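Local coordinates for protein CofB (Escherichia coli, PDB 5AX6) that serves as a minor pilin subunit of the CFA/III type IVb pilus, forms a homotrimer and probably takes part in pilus assembly, at residues A[19-24]-A[85-90]; A[13-18]-A[175-180]; A[128-131]-A[136-139]. All coordinates share one frame; numbering follows the deposited sequence. Where two conformers were deposited one is given.

Interaction 1: residues A[19-24]-A[85-90]; sequences AGIVDF and IFFTRK
The rings of Phe24 and Phe87 meet with their planes at 86° and their centroids 5.6 Å apart. On the Phe87 ring, Phe24 CD2 arrives at the edge, close to the ring plane, and lies 3.6 Å from Phe87 CD1. The CD2–CE2 bond of Phe24 lies across the CD1–CE1 bond of Phe87; relative to the Phe24 ring, Phe87 CD1 lies obliquely. Further round the Phe87 ring, near its root, the methyl CD1 of Ile21 comes in obliquely, 4.1 Å from Phe87 CG. Phe24 and Ile21 stand one turn apart on helix 4-25, and Phe87 fits against both. With Phe24 CG anti to the backbone nitrogen (chi1 -179°), the ring reaches out from the helix toward the 85-90 loop. Phe103 and Tyr107 add further rings around Phe24, the latter edge-to-face, while Phe144 of strand 139-148 packs against Ile21. All three touching residues are buried and no hydrogen bond spans the two segments, which implies that the loop is held to the helix here by apolar and aromatic packing, an example of a pilin helix packing by its side chains against the globular part of its domain.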
ATOM      1  N   ALA A  19     -19.759  18.824 -17.865  1.00 17.39           N
ATOM      2  CA  ALA A  19     -18.814  17.762 -17.524  1.00 19.95           C
ATOM      3  C   ALA A  19     -19.447  16.384 -17.677  1.00 20.99           C
ATOM      4  O   ALA A  19     -18.796  15.429 -18.113  1.00 19.90           O
ATOM      5  CB  ALA A  19     -18.290  17.939 -16.090  1.00 21.14           C
ATOM      6  N   GLY A  20     -20.716  16.276 -17.300  1.00 19.77           N
ATOM      7  CA  GLY A  20     -21.419  15.008 -17.412  1.00 21.21           C
ATOM      8  C   GLY A  20     -21.631  14.565 -18.845  1.00 16.90           C
ATOM      9  O   GLY A  20     -21.432  13.390 -19.179  1.00 19.49           O
ATOM     10  N   ILE A  21     -22.027  15.499 -19.710  1.00 15.40           N
ATOM     11  CA  ILE A  21     -22.222  15.165 -21.109  1.00 16.43           C
ATOM     12  C   ILE A  21     -20.865  14.752 -21.708  1.00 17.16           C
ATOM     13  O   ILE A  21     -20.762  13.783 -22.440  1.00 14.84           O
ATOM     14  CB  ILE A  21     -22.813  16.344 -21.909  1.00 17.35           C
ATOM     15  CG1 ILE A  21     -24.246  16.661 -21.454  1.00 21.92           C
ATOM     16  CG2 ILE A  21     -22.792  16.039 -23.386  1.00 19.52           C
ATOM     17  CD1 ILE A  21     -25.234  15.559 -21.784  1.00 28.95           C
ATOM     18  N   VAL A  22     -19.821  15.488 -21.371  1.00 18.87           N
ATOM     19  CA  VAL A  22     -18.489  15.158 -21.889  1.00 18.01           C
ATOM     20  C   VAL A  22     -18.013  13.794 -21.388  1.00 17.06           C
ATOM     21  O   VAL A  22     -17.407  13.024 -22.144  1.00 18.16           O
ATOM     22  CB  VAL A  22     -17.494  16.258 -21.511  1.00 16.70           C
ATOM     23  CG1 VAL A  22     -16.057  15.826 -21.808  1.00 24.72           C
ATOM     24  CG2 VAL A  22     -17.862  17.556 -22.271  1.00 16.63           C
ATOM     25  N   ASP A  23     -18.329  13.477 -20.132  1.00 17.75           N
ATOM     26  CA  ASP A  23     -17.976  12.174 -19.569  1.00 20.49           C
ATOM     27  C   ASP A  23     -18.613  11.053 -20.373  1.00 20.29           C
ATOM     28  O   ASP A  23     -17.990  10.027 -20.633  1.00 18.07           O
ATOM     29  CB  ASP A  23     -18.420  12.060 -18.097  1.00 19.20           C
ATOM     30  CG  ASP A  23     -17.469  12.743 -17.121  1.00 23.73           C
ATOM     31  OD1 ASP A  23     -16.329  13.102 -17.492  1.00 26.70           O
ATOM     32  OD2 ASP A  23     -17.875  12.918 -15.954  1.00 26.51           O
ATOM     33  N   PHE A  24     -19.864  11.264 -20.780  1.00 15.50           N
ATOM     34  CA  PHE A  24     -20.608  10.281 -21.560  1.00 15.93           C
ATOM     35  C   PHE A  24     -19.983  10.091 -22.942  1.00 18.06           C
ATOM     36  O   PHE A  24     -19.776   8.956 -23.407  1.00 17.81           O
ATOM     37  CB  PHE A  24     -22.068  10.722 -21.684  1.00 18.38           C
ATOM     38  CG  PHE A  24     -22.949   9.759 -22.447  1.00 14.89           C
ATOM     39  CD1 PHE A  24     -23.273   8.520 -21.915  1.00 18.75           C
ATOM     40  CD2 PHE A  24     -23.470  10.113 -23.685  1.00 16.82           C
ATOM     41  CE1 PHE A  24     -24.091   7.631 -22.619  1.00 20.97           C
ATOM     42  CE2 PHE A  24     -24.299   9.244 -24.381  1.00 21.62           C
ATOM     43  CZ  PHE A  24     -24.610   8.007 -23.850  1.00 20.04           C
ATOM     44  N   ILE A  85     -33.857  12.991 -22.104  1.00 20.89           N
ATOM     45  CA  ILE A  85     -34.173  11.599 -21.790  1.00 19.28           C
ATOM     46  C   ILE A  85     -33.157  10.620 -22.367  1.00 20.23           C
ATOM     47  O   ILE A  85     -32.942   9.552 -21.805  1.00 18.70           O
ATOM     48  CB  ILE A  85     -35.588  11.203 -22.274  1.00 26.67           C
ATOM     49  CG1 ILE A  85     -35.624  11.018 -23.787  1.00 33.37           C
ATOM     50  CG2 ILE A  85     -36.626  12.240 -21.807  1.00 24.92           C
ATOM     51  CD1 ILE A  85     -36.907  10.384 -24.286  1.00 40.82           C
ATOM     52  N   PHE A  86     -32.497  10.990 -23.458  1.00 18.97           N
ATOM     53  CA  PHE A  86     -31.529  10.073 -24.066  1.00 17.87           C
ATOM     54  C   PHE A  86     -30.164  10.074 -23.372  1.00 17.13           C
ATOM     55  O   PHE A  86     -29.337   9.194 -23.619  1.00 20.60           O
ATOM     56  CB  PHE A  86     -31.382  10.420 -25.553  1.00 16.47           C
ATOM     57  CG  PHE A  86     -32.686  10.345 -26.288  1.00 24.18           C
ATOM     58  CD1 PHE A  86     -33.184   9.119 -26.694  1.00 26.71           C
ATOM     59  CD2 PHE A  86     -33.454  11.489 -26.508  1.00 22.28           C
ATOM     60  CE1 PHE A  86     -34.403   9.032 -27.348  1.00 30.79           C
ATOM     61  CE2 PHE A  86     -34.678  11.397 -27.168  1.00 21.08           C
ATOM     62  CZ  PHE A  86     -35.148  10.172 -27.578  1.00 30.55           C
ATOM     63  N   PHE A  87     -29.936  11.051 -22.504  1.00 16.95           N
ATOM     64  CA  PHE A  87     -28.678  11.142 -21.772  1.00 16.63           C
ATOM     65  C   PHE A  87     -28.873  10.930 -20.279  1.00 18.87           C
ATOM     66  O   PHE A  87     -27.973  11.204 -19.480  1.00 18.53           O
ATOM     67  CB  PHE A  87     -28.025  12.491 -22.027  1.00 17.37           C
ATOM     68  CG  PHE A  87     -27.657  12.686 -23.458  1.00 17.86           C
ATOM     69  CD1 PHE A  87     -26.465  12.170 -23.946  1.00 25.23           C
ATOM     70  CD2 PHE A  87     -28.521  13.337 -24.326  1.00 17.00           C
ATOM     71  CE1 PHE A  87     -26.124  12.318 -25.279  1.00 27.04           C
ATOM     72  CE2 PHE A  87     -28.195  13.497 -25.661  1.00 21.28           C
ATOM     73  CZ  PHE A  87     -26.989  12.981 -26.145  1.00 20.95           C
ATOM     74  N   THR A  88     -30.051  10.439 -19.911  1.00 17.69           N
ATOM     75  CA  THR A  88     -30.322  10.117 -18.511  1.00 16.38           C
ATOM     76  C   THR A  88     -30.906   8.709 -18.400  1.00 18.06           C
ATOM     77  O   THR A  88     -31.345   8.146 -19.387  1.00 15.53           O
ATOM     78  CB  THR A  88     -31.276  11.144 -17.861  1.00 18.97           C
ATOM     79  OG1 THR A  88     -32.444  11.305 -18.677  1.00 17.76           O
ATOM     80  CG2 THR A  88     -30.569  12.489 -17.717  1.00 19.47           C
ATOM     81  N   ARG A  89     -30.885   8.136 -17.204  1.00 17.10           N
ATOM     82  CA  ARG A  89     -31.327   6.748 -17.044  1.00 20.73           C
ATOM     83  C   ARG A  89     -32.770   6.531 -17.474  1.00 20.27           C
ATOM     84  O   ARG A  89     -33.640   7.363 -17.214  1.00 20.69           O
ATOM     85  CB  ARG A  89     -31.171   6.300 -15.594  1.00 18.89           C
ATOM     86  CG  ARG A  89     -29.732   6.231 -15.100  1.00 22.13           C
ATOM     87  CD  ARG A  89     -29.680   5.743 -13.648  1.00 21.35           C
ATOM     88  NE  ARG A  89     -30.435   6.619 -12.746  1.00 24.16           N
ATOM     89  CZ  ARG A  89     -31.609   6.312 -12.195  1.00 22.01           C
ATOM     90  NH1 ARG A  89     -32.184   5.143 -12.447  1.00 20.45           N
ATOM     91  NH2 ARG A  89     -32.216   7.182 -11.389  1.00 24.86           N
ATOM     92  N   LYS A  90     -33.018   5.395 -18.110  1.00 17.02           N
ATOM     93  CA  LYS A  90     -34.378   4.987 -18.439  1.00 20.80           C
ATOM     94  C   LYS A  90     -35.280   5.008 -17.194  1.00 22.00           C
ATOM     95  O   LYS A  90     -36.425   5.449 -17.259  1.00 21.26           O
ATOM     96  CB  LYS A  90     -34.375   3.596 -19.056  1.00 20.97           C
ATOM     97  CG  LYS A  90     -35.755   3.007 -19.346  1.00 24.04           C
ATOM     98  CD  LYS A  90     -35.632   1.641 -20.004  1.00 29.14           C
ATOM     99  CE  LYS A  90     -36.985   1.091 -20.455  1.00 40.92           C
ATOM    100  NZ  LYS A  90     -37.563   1.865 -21.599  1.00 42.87           N
TER

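Interaction 2: residues A[13-18]-A[175-180]; sequences ALISEI and ISFKDI
Residues 13-18 of helix 4-25 face the irregular chain that leads into strand 179-185, and the backbones stay well apart, with Ile15 and Ile175 closest at 8.8 Å between their CA atoms. Side chains bridge that gap. The methyl CD1 of Ile175 is the shared point: it lies 4.1 Å from Ile15 CG2 and equally far from Ile18 CG2, so one tip meets branches from two successive turns of the helix. Ile175 and Ile15 run past each other in opposite senses, whereas Ile18 crosses Ile175 at about a right angle. Ile175 reaches this position with its CG1 between the backbone nitrogen and the carbonyl carbon (chi1 63°), its CD1 then extending toward the helix. The other branch of Ile15 serves a second partner. Its CD1 meets Phe177 at the ring edge, near the ring plane, 3.8 Å from Phe177 CZ. Ile15 therefore divides its two branches between Ile175 and Phe177. The contact is wholly apolar and only partly buried. Helix 161-171 adjoins it, with Ala169 against Ile15 and Ala170 against both Ile175 and Phe177. From strand 220-227, Ile227 packs on Ile18 and on Phe177, so the N-terminal helix, the second helix and the antiparallel sheet of the pilin domain come together around these isoleucines and the phenylalanine.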
ATOM      1  N   ALA A  13     -23.708  24.897 -11.940  1.00 23.86           N
ATOM      2  CA  ALA A  13     -24.696  23.975 -12.492  1.00 29.07           C
ATOM      3  C   ALA A  13     -24.442  23.740 -13.989  1.00 24.66           C
ATOM      4  O   ALA A  13     -24.541  22.611 -14.481  1.00 22.36           O
ATOM      5  CB  ALA A  13     -26.097  24.505 -12.268  1.00 26.22           C
ATOM      6  N   LEU A  14     -24.127  24.812 -14.706  1.00 24.52           N
ATOM      7  CA  LEU A  14     -23.779  24.704 -16.120  1.00 25.36           C
ATOM      8  C   LEU A  14     -22.576  23.776 -16.331  1.00 25.71           C
ATOM      9  O   LEU A  14     -22.604  22.890 -17.192  1.00 23.19           O
ATOM     10  CB  LEU A  14     -23.493  26.088 -16.702  1.00 26.56           C
ATOM     11  CG  LEU A  14     -24.735  26.943 -16.961  1.00 26.96           C
ATOM     12  CD1 LEU A  14     -24.350  28.398 -17.241  1.00 26.48           C
ATOM     13  CD2 LEU A  14     -25.570  26.368 -18.121  1.00 25.04           C
ATOM     14  N   ILE A  15     -21.523  23.978 -15.547  1.00 22.61           N
ATOM     15  CA  ILE A  15     -20.335  23.139 -15.652  1.00 20.56           C
ATOM     16  C   ILE A  15     -20.629  21.680 -15.292  1.00 20.56           C
ATOM     17  O   ILE A  15     -20.061  20.759 -15.882  1.00 21.12           O
ATOM     18  CB  ILE A  15     -19.206  23.657 -14.750  1.00 23.40           C
ATOM     19  CG1 ILE A  15     -18.590  24.920 -15.347  1.00 31.22           C
ATOM     20  CG2 ILE A  15     -18.152  22.580 -14.524  1.00 24.07           C
ATOM     21  CD1 ILE A  15     -18.605  24.956 -16.853  1.00 34.97           C
ATOM     22  N   SER A  16     -21.513  21.455 -14.330  1.00 20.31           N
ATOM     23  CA  SER A  16     -21.859  20.083 -13.976  0.60 23.95           C
ATOM     24  C   SER A  16     -22.530  19.368 -15.139  1.00 20.23           C
ATOM     25  O   SER A  16     -22.232  18.198 -15.404  1.00 20.04           O
ATOM     26  CB  SER A  16     -22.774  20.031 -12.757  0.60 25.54           C
ATOM     27  OG  SER A  16     -22.983  18.681 -12.382  0.60 28.89           O
ATOM     28  N   GLU A  17     -23.433  20.066 -15.820  1.00 20.84           N
ATOM     29  CA  GLU A  17     -24.109  19.528 -16.995  1.00 16.66           C
ATOM     30  C   GLU A  17     -23.080  19.222 -18.077  1.00 20.61           C
ATOM     31  O   GLU A  17     -23.050  18.130 -18.643  1.00 17.87           O
ATOM     32  CB  GLU A  17     -25.153  20.520 -17.531  1.00 18.98           C
ATOM     33  CG  GLU A  17     -26.329  20.809 -16.599  1.00 22.87           C
ATOM     34  CD  GLU A  17     -27.409  19.735 -16.645  1.00 28.02           C
ATOM     35  OE1 GLU A  17     -28.326  19.834 -17.499  1.00 25.84           O
ATOM     36  OE2 GLU A  17     -27.350  18.796 -15.819  1.00 23.85           O
ATOM     37  N   ILE A  18     -22.244  20.211 -18.358  1.00 19.74           N
ATOM     38  CA  ILE A  18     -21.203  20.090 -19.381  1.00 18.89           C
ATOM     39  C   ILE A  18     -20.267  18.915 -19.093  1.00 16.34           C
ATOM     40  O   ILE A  18     -20.038  18.079 -19.964  1.00 17.76           O
ATOM     41  CB  ILE A  18     -20.416  21.413 -19.489  1.00 18.07           C
ATOM     42  CG1 ILE A  18     -21.273  22.464 -20.215  1.00 18.94           C
ATOM     43  CG2 ILE A  18     -19.083  21.209 -20.187  1.00 20.13           C
ATOM     44  CD1 ILE A  18     -20.752  23.887 -20.048  1.00 23.66           C
ATOM     45  N   ILE A 175     -11.917  20.209 -15.698  1.00 25.12           N
ATOM     46  CA  ILE A 175     -12.099  20.395 -17.129  1.00 23.54           C
ATOM     47  C   ILE A 175     -11.684  21.795 -17.497  1.00 25.32           C
ATOM     48  O   ILE A 175     -11.551  22.662 -16.637  1.00 26.02           O
ATOM     49  CB  ILE A 175     -13.548  20.163 -17.575  1.00 23.86           C
ATOM     50  CG1 ILE A 175     -14.477  21.192 -16.930  1.00 25.46           C
ATOM     51  CG2 ILE A 175     -13.985  18.744 -17.261  1.00 35.92           C
ATOM     52  CD1 ILE A 175     -15.790  21.339 -17.687  1.00 36.90           C
ATOM     53  N   SER A 176     -11.486  22.019 -18.786  1.00 23.11           N
ATOM     54  CA  SER A 176     -11.070  23.324 -19.248  1.00 23.85           C
ATOM     55  C   SER A 176     -11.659  23.568 -20.622  1.00 22.41           C
ATOM     56  O   SER A 176     -12.089  22.640 -21.305  1.00 21.55           O
ATOM     57  CB  SER A 176      -9.542  23.430 -19.281  1.00 25.15           C
ATOM     58  OG  SER A 176      -8.997  22.482 -20.177  1.00 25.92           O
ATOM     59  N   PHE A 177     -11.699  24.827 -21.021  1.00 19.62           N
ATOM     60  CA  PHE A 177     -12.255  25.151 -22.328  1.00 20.13           C
ATOM     61  C   PHE A 177     -11.166  25.253 -23.376  1.00 29.31           C
ATOM     62  O   PHE A 177     -10.187  25.973 -23.186  1.00 26.81           O
ATOM     63  CB  PHE A 177     -13.035  26.452 -22.258  1.00 23.51           C
ATOM     64  CG  PHE A 177     -14.075  26.467 -21.175  1.00 25.25           C
ATOM     65  CD1 PHE A 177     -15.145  25.583 -21.218  1.00 26.51           C
ATOM     66  CD2 PHE A 177     -13.996  27.374 -20.130  1.00 30.25           C
ATOM     67  CE1 PHE A 177     -16.111  25.595 -20.224  1.00 32.75           C
ATOM     68  CE2 PHE A 177     -14.955  27.392 -19.133  1.00 28.88           C
ATOM     69  CZ  PHE A 177     -16.011  26.502 -19.175  1.00 30.63           C
ATOM     70  N   LYS A 178     -11.344  24.533 -24.482  1.00 23.65           N
ATOM     71  CA  LYS A 178     -10.434  24.629 -25.614  1.00 27.57           C
ATOM     72  C   LYS A 178     -10.453  26.064 -26.130  1.00 26.14           C
ATOM     73  O   LYS A 178      -9.411  26.659 -26.417  1.00 28.15           O
ATOM     74  CB  LYS A 178     -10.831  23.639 -26.709  1.00 24.28           C
ATOM     75  CG  LYS A 178      -9.845  23.575 -27.872  1.00 29.11           C
ATOM     76  CD  LYS A 178     -10.379  22.700 -28.997  1.00 35.27           C
ATOM     77  CE  LYS A 178      -9.397  22.630 -30.154  1.00 36.97           C
ATOM     78  NZ  LYS A 178      -8.285  21.706 -29.826  1.00 49.89           N
ATOM     79  N   ASP A 179     -11.653  26.621 -26.233  1.00 24.01           N
ATOM     80  CA  ASP A 179     -11.809  28.044 -26.482  1.00 24.12           C
ATOM     81  C   ASP A 179     -13.240  28.467 -26.208  1.00 30.54           C
ATOM     82  O   ASP A 179     -14.124  27.634 -25.921  1.00 24.29           O
ATOM     83  CB  ASP A 179     -11.412  28.424 -27.920  1.00 27.88           C
ATOM     84  CG  ASP A 179     -10.679  29.777 -27.989  1.00 37.97           C
ATOM     85  OD1 ASP A 179     -11.066  30.728 -27.265  1.00 34.89           O
ATOM     86  OD2 ASP A 179      -9.693  29.883 -28.749  1.00 39.80           O
ATOM     87  N   ILE A 180     -13.448  29.773 -26.298  1.00 23.20           N
ATOM     88  CA  ILE A 180     -14.736  30.388 -26.044  1.00 22.32           C
ATOM     89  C   ILE A 180     -14.984  31.397 -27.145  1.00 24.69           C
ATOM     90  O   ILE A 180     -14.176  32.293 -27.342  1.00 24.31           O
ATOM     91  CB  ILE A 180     -14.762  31.095 -24.682  1.00 24.23           C
ATOM     92  CG1 ILE A 180     -14.539  30.077 -23.557  1.00 34.65           C
ATOM     93  CG2 ILE A 180     -16.062  31.860 -24.510  1.00 22.48           C
ATOM     94  CD1 ILE A 180     -14.320  30.710 -22.198  1.00 39.06           C
TER

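Interaction 3: residues A[128-131]-A[136-139]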
ATOM      1  N   PHE A 128     -21.853  17.883 -31.374  1.00 15.33           N
ATOM      2  CA  PHE A 128     -20.861  16.804 -31.309  1.00 17.18           C
ATOM      3  C   PHE A 128     -20.050  16.828 -32.600  1.00 17.97           C
ATOM      4  O   PHE A 128     -20.522  16.346 -33.636  1.00 18.18           O
ATOM      5  CB  PHE A 128     -21.514  15.423 -31.161  1.00 16.45           C
ATOM      6  CG  PHE A 128     -22.155  15.170 -29.821  1.00 18.90           C
ATOM      7  CD1 PHE A 128     -21.731  15.832 -28.684  1.00 20.30           C
ATOM      8  CD2 PHE A 128     -23.173  14.234 -29.708  1.00 19.64           C
ATOM      9  CE1 PHE A 128     -22.332  15.578 -27.445  1.00 19.85           C
ATOM     10  CE2 PHE A 128     -23.773  13.977 -28.479  1.00 20.82           C
ATOM     11  CZ  PHE A 128     -23.352  14.651 -27.356  1.00 16.80           C
ATOM     12  N   VAL A 129     -18.847  17.389 -32.546  1.00 14.66           N
ATOM     13  CA  VAL A 129     -18.033  17.555 -33.754  1.00 19.20           C
ATOM     14  C   VAL A 129     -17.354  16.238 -34.148  1.00 19.75           C
ATOM     15  O   VAL A 129     -16.532  15.714 -33.400  1.00 20.27           O
ATOM     16  CB  VAL A 129     -16.980  18.661 -33.545  1.00 17.93           C
ATOM     17  CG1 VAL A 129     -16.123  18.850 -34.800  1.00 20.58           C
ATOM     18  CG2 VAL A 129     -17.667  19.982 -33.159  1.00 21.36           C
ATOM     19  N   ALA A 130     -17.711  15.702 -35.313  1.00 18.22           N
ATOM     20  CA  ALA A 130     -17.223  14.386 -35.740  1.00 19.23           C
ATOM     21  C   ALA A 130     -15.823  14.453 -36.303  1.00 31.19           C
ATOM     22  O   ALA A 130     -15.477  15.398 -37.012  1.00 26.09           O
ATOM     23  CB  ALA A 130     -18.148  13.777 -36.761  1.00 24.37           C
ATOM     24  N   THR A 131     -15.032  13.429 -35.999  1.00 29.62           N
ATOM     25  CA  THR A 131     -13.685  13.320 -36.531  1.00 35.41           C
ATOM     26  C   THR A 131     -13.706  12.903 -38.006  1.00 33.59           C
ATOM     27  O   THR A 131     -12.777  13.211 -38.748  1.00 35.05           O
ATOM     28  CB  THR A 131     -12.843  12.320 -35.716  1.00 37.69           C
ATOM     29  OG1 THR A 131     -12.845  12.718 -34.339  1.00 38.92           O
ATOM     30  CG2 THR A 131     -11.405  12.294 -36.219  1.00 36.47           C
ATOM     31  N   GLY A 136     -22.011   7.346 -36.519  1.00 29.12           N
ATOM     32  CA  GLY A 136     -21.449   6.922 -35.247  1.00 30.80           C
ATOM     33  C   GLY A 136     -19.974   7.269 -35.097  1.00 30.25           C
ATOM     34  O   GLY A 136     -19.272   6.695 -34.266  1.00 29.34           O
ATOM     35  N   SER A 137     -19.506   8.215 -35.906  1.00 28.91           N
ATOM     36  CA  SER A 137     -18.122   8.674 -35.859  1.00 20.67           C
ATOM     37  C   SER A 137     -17.673   9.075 -34.459  1.00 25.56           C
ATOM     38  O   SER A 137     -18.482   9.528 -33.656  1.00 21.61           O
ATOM     39  CB  SER A 137     -17.940   9.864 -36.795  1.00 26.99           C
ATOM     40  OG  SER A 137     -16.673  10.461 -36.611  1.00 30.83           O
ATOM     41  N   ALA A 138     -16.379   8.927 -34.183  1.00 19.39           N
ATOM     42  CA  ALA A 138     -15.802   9.440 -32.938  1.00 23.28           C
ATOM     43  C   ALA A 138     -15.997  10.946 -32.872  1.00 19.50           C
ATOM     44  O   ALA A 138     -16.132  11.613 -33.898  1.00 19.00           O
ATOM     45  CB  ALA A 138     -14.322   9.090 -32.839  1.00 24.32           C
ATOM     46  N   ILE A 139     -16.019  11.476 -31.659  1.00 17.28           N
ATOM     47  CA  ILE A 139     -16.283  12.886 -31.438  1.00 17.81           C
ATOM     48  C   ILE A 139     -15.017  13.561 -30.923  1.00 16.38           C
ATOM     49  O   ILE A 139     -14.485  13.175 -29.873  1.00 21.26           O
ATOM     50  CB  ILE A 139     -17.438  13.076 -30.428  1.00 14.45           C
ATOM     51  CG1 ILE A 139     -18.756  12.542 -31.018  1.00 20.10           C
ATOM     52  CG2 ILE A 139     -17.557  14.539 -30.017  1.00 17.12           C
ATOM     53  CD1 ILE A 139     -19.863  12.300 -29.958  1.00 18.72           C
TER
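Phe128 to Thr131 and Gly136 to Ile139 flank the turn of a beta hairpin, the connection between the adjacent antiparallel strands 121-130 and 139-148 of the pilin-domain sheet. Ala130 and Ile139 form a non-hydrogen-bonded pair with their CA atoms 4.7 Å apart. Among the polar contacts, the backbone bond from Thr131 N to Ala138 O, 3.0 Å long, is nearly straight, with 168° at the hydrogen. Two CA-H...O contacts reinforce the pairing: Ala130 CA approaches Ala138 O, and Ile139 CA lies 3.5 Å from Val129 O. Ala138 O thus receives both Thr131 N and the CA-H of Ala130. Near the turn, Ser137 OG packs on Ala130 CB at 3.6 Å, and the same hydroxyl is hydrogen-bonded to Asp132 N within the turn. Apolar packing occupies the side of the hairpin facing helix 4-25, where Val25 touches both Phe128 and Ile139. Ile139 has CG1 anti to its carbonyl carbon (chi1 -66°) and an extended chain beyond, which brings its terminal methyl to the Phe128 ring. The result is an off-centre CH-pi contact: Ile139 CD1 stands 4.1 Å from the Phe128 ring centroid, displaced toward the root of the ring, 3.7 Å from Phe128 CG.

One helix and one sheet tie the three contacts together, which makes the pilin domain a worked example of a helix packed along its length by distant parts of the chain. Interactions 1 and 2 use adjoining segments of helix 4-25, their centres 15 Å apart, and along the chain both interaction 1 and interaction 3 are nested inside the long loop that interaction 2 closes. Interactions 1 and 3 touch directly: Phe128 CE2 lies 4.1 Å from Phe87 CZ, and Phe128 CE1 is likewise 4.1 Å from Ile21 CG2. Interactions 2 and 3 stay separate, with nearest atoms about 8 Å apart, but both reach the same antiparallel sheet.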